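Local coordinates for arginase (RocF) (Helicobacter pylori, PDB 4G3H), which probably hydrolyses L-arginine to L-ornithine and urea, using a pair of manganese ions bound in each subunit, at residues L223-I229 against F270-L274. Coordinates in Å, arbitrary orientation, origin at the centre of the assembly. Residues are numbered along the deposited sequence.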
loop_
_atom_site.group_PDB
_atom_site.type_symbol
_atom_site.label_atom_id
_atom_site.label_comp_id
_atom_site.label_asym_id
_atom_site.label_seq_id
_atom_site.Cartn_x
_atom_site.Cartn_y
_atom_site.Cartn_z
ATOM N N LEU A 223 -6.911 -12.627 11.233
ATOM C CA LEU A 223 -7.783 -12.355 10.097
ATOM C C LEU A 223 -8.888 -13.376 9.849
ATOM O O LEU A 223 -9.603 -13.290 8.851
ATOM C CB LEU A 223 -6.921 -12.227 8.836
ATOM C CG LEU A 223 -6.603 -10.815 8.340
ATOM C CD1 LEU A 223 -6.222 -9.910 9.504
ATOM C CD2 LEU A 223 -5.497 -10.889 7.303
ATOM N N LYS A 224 -9.034 -14.332 10.755
ATOM C CA LYS A 224 -10.040 -15.383 10.613
ATOM C C LYS A 224 -11.470 -14.894 10.365
ATOM O O LYS A 224 -12.253 -15.576 9.703
ATOM C CB LYS A 224 -10.022 -16.281 11.852
ATOM C CG LYS A 224 -10.248 -15.533 13.155
ATOM C CD LYS A 224 -10.215 -16.471 14.348
ATOM C CE LYS A 224 -10.478 -15.720 15.644
ATOM N NZ LYS A 224 -10.543 -16.636 16.815
ATOM N N ALA A 225 -11.810 -13.714 10.873
ATOM C CA ALA A 225 -13.165 -13.202 10.711
ATOM C C ALA A 225 -13.416 -12.223 9.558
ATOM O O ALA A 225 -14.573 -11.932 9.245
ATOM C CB ALA A 225 -13.627 -12.573 12.023
ATOM N N VAL A 226 -12.361 -11.715 8.924
ATOM C CA VAL A 226 -12.551 -10.751 7.832
ATOM C C VAL A 226 -13.089 -11.407 6.570
ATOM O O VAL A 226 -12.834 -12.581 6.320
ATOM C CB VAL A 226 -11.233 -9.999 7.482
ATOM C CG1 VAL A 226 -10.623 -9.402 8.750
ATOM C CG2 VAL A 226 -10.256 -10.937 6.784
ATOM N N ASP A 227 -13.827 -10.634 5.776
ATOM C CA ASP A 227 -14.415 -11.134 4.536
ATOM C C ASP A 227 -13.494 -10.956 3.342
ATOM O O ASP A 227 -13.487 -11.781 2.432
ATOM C CB ASP A 227 -15.736 -10.416 4.243
ATOM C CG ASP A 227 -16.757 -10.605 5.341
ATOM O OD1 ASP A 227 -17.089 -11.774 5.639
ATOM O OD2 ASP A 227 -17.224 -9.585 5.900
ATOM N N ILE A 228 -12.743 -9.859 3.326
ATOM C CA ILE A 228 -11.826 -9.601 2.228
ATOM C C ILE A 228 -10.551 -8.948 2.735
ATOM O O ILE A 228 -10.543 -8.281 3.768
ATOM C CB ILE A 228 -12.459 -8.712 1.139
ATOM C CG1 ILE A 228 -12.877 -7.377 1.737
ATOM C CG2 ILE A 228 -13.638 -9.431 0.495
ATOM C CD1 ILE A 228 -13.393 -6.413 0.706
ATOM N N ILE A 229 -9.477 -9.137 1.982
ATOM C CA ILE A 229 -8.181 -8.634 2.377
ATOM C C ILE A 229 -7.536 -7.721 1.341
ATOM O O ILE A 229 -7.680 -7.923 0.130
ATOM C CB ILE A 229 -7.251 -9.826 2.676
ATOM C CG1 ILE A 229 -7.890 -10.704 3.757
ATOM C CG2 ILE A 229 -5.882 -9.343 3.124
ATOM C CD1 ILE A 229 -7.108 -11.971 4.069
ATOM N N PHE A 270 -3.880 -16.550 1.645
ATOM C CA PHE A 270 -5.078 -15.713 1.585
ATOM C C PHE A 270 -5.599 -15.516 0.167
ATOM O O PHE A 270 -6.343 -14.577 -0.098
ATOM C CB PHE A 270 -4.790 -14.350 2.225
ATOM C CG PHE A 270 -4.408 -14.436 3.679
ATOM C CD1 PHE A 270 -5.344 -14.826 4.635
ATOM C CD2 PHE A 270 -3.098 -14.174 4.082
ATOM C CE1 PHE A 270 -4.985 -14.963 5.972
ATOM C CE2 PHE A 270 -2.721 -14.305 5.413
ATOM C CZ PHE A 270 -3.670 -14.703 6.366
ATOM N N LYS A 271 -5.223 -16.417 -0.732
ATOM C CA LYS A 271 -5.634 -16.345 -2.133
ATOM C C LYS A 271 -7.125 -16.055 -2.352
ATOM O O LYS A 271 -7.485 -15.243 -3.203
ATOM C CB LYS A 271 -5.265 -17.650 -2.846
ATOM C CG LYS A 271 -5.599 -17.667 -4.331
ATOM C CD LYS A 271 -4.619 -16.840 -5.154
ATOM C CE LYS A 271 -3.356 -17.628 -5.484
ATOM N NZ LYS A 271 -2.591 -18.058 -4.283
ATOM N N ASP A 272 -7.983 -16.714 -1.580
ATOM C CA ASP A 272 -9.430 -16.555 -1.711
ATOM C C ASP A 272 -10.021 -15.210 -1.313
ATOM O O ASP A 272 -10.942 -14.719 -1.967
ATOM C CB ASP A 272 -10.148 -17.654 -0.927
ATOM C CG ASP A 272 -10.261 -18.946 -1.706
ATOM O OD1 ASP A 272 -9.220 -19.471 -2.148
ATOM O OD2 ASP A 272 -11.397 -19.439 -1.876
ATOM N N ARG A 273 -9.509 -14.608 -0.247
ATOM C CA ARG A 273 -10.055 -13.333 0.207
ATOM C C ARG A 273 -9.271 -12.085 -0.212
ATOM O O ARG A 273 -9.730 -10.966 0.011
ATOM C CB ARG A 273 -10.219 -13.361 1.730
ATOM C CG ARG A 273 -11.264 -14.360 2.226
ATOM C CD ARG A 273 -11.316 -14.403 3.752
ATOM N NE ARG A 273 -10.098 -14.983 4.321
ATOM C CZ ARG A 273 -9.806 -15.000 5.619
ATOM N NH1 ARG A 273 -10.640 -14.468 6.506
ATOM N NH2 ARG A 273 -8.675 -15.552 6.034
ATOM N N LEU A 274 -8.097 -12.275 -0.808
ATOM C CA LEU A 274 -7.279 -11.147 -1.262
ATOM C C LEU A 274 -7.951 -10.525 -2.481
ATOM O O LEU A 274 -8.072 -11.173 -3.514
ATOM C CB LEU A 274 -5.872 -11.627 -1.644
ATOM C CG LEU A 274 -4.856 -10.566 -2.099
ATOM C CD1 LEU A 274 -4.571 -9.589 -0.960
ATOM C CD2 LEU A 274 -3.565 -11.251 -2.527
#
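Two helix-to-strand loops of the arginase alpha/beta fold meet here, where neighbouring parallel strands 228-234 and 274-280 enter the central sheet; the manganese site lies at the far end of strand 228-234, where D234 binds both ions. Start at L223, where a type I turn runs to V226, closed by V226 N on L223 O at 3.2 Å. That same carbonyl also accepts a hydrogen bond from R273 NH1 (2.8 Å to L223 O), while the leucine side chain reaches the F270 ring, L223 CD2 to F270 CE1, 4.3 Å. The two middle residues of the turn are exposed. At V226 the carbonyl turns back to the arginine: R273 NH1 bonds V226 O at 2.9 Å, so one guanidinium nitrogen ties together both ends of the turn. The CA-CB bond of D227 points away, and OD2 is hydrogen-bonded to the backbone N of K109, but the D227 carbonyl rests against the arginine's aliphatic part, D227 O to R273 CG 3.4 Å. Just ahead of the bridge, the CA of I228 makes a CA-H...O contact with R273 O (3.3 Å). I229 then forms the parallel bridge with L274, and both side chains lie on one face of the sheet. I229 N donates to R273 O at 2.7 Å, the first rung of the ladder, and I229 CD1 lies over one face of the R273 guanidinium while packing 3.4 Å from F270 CD1.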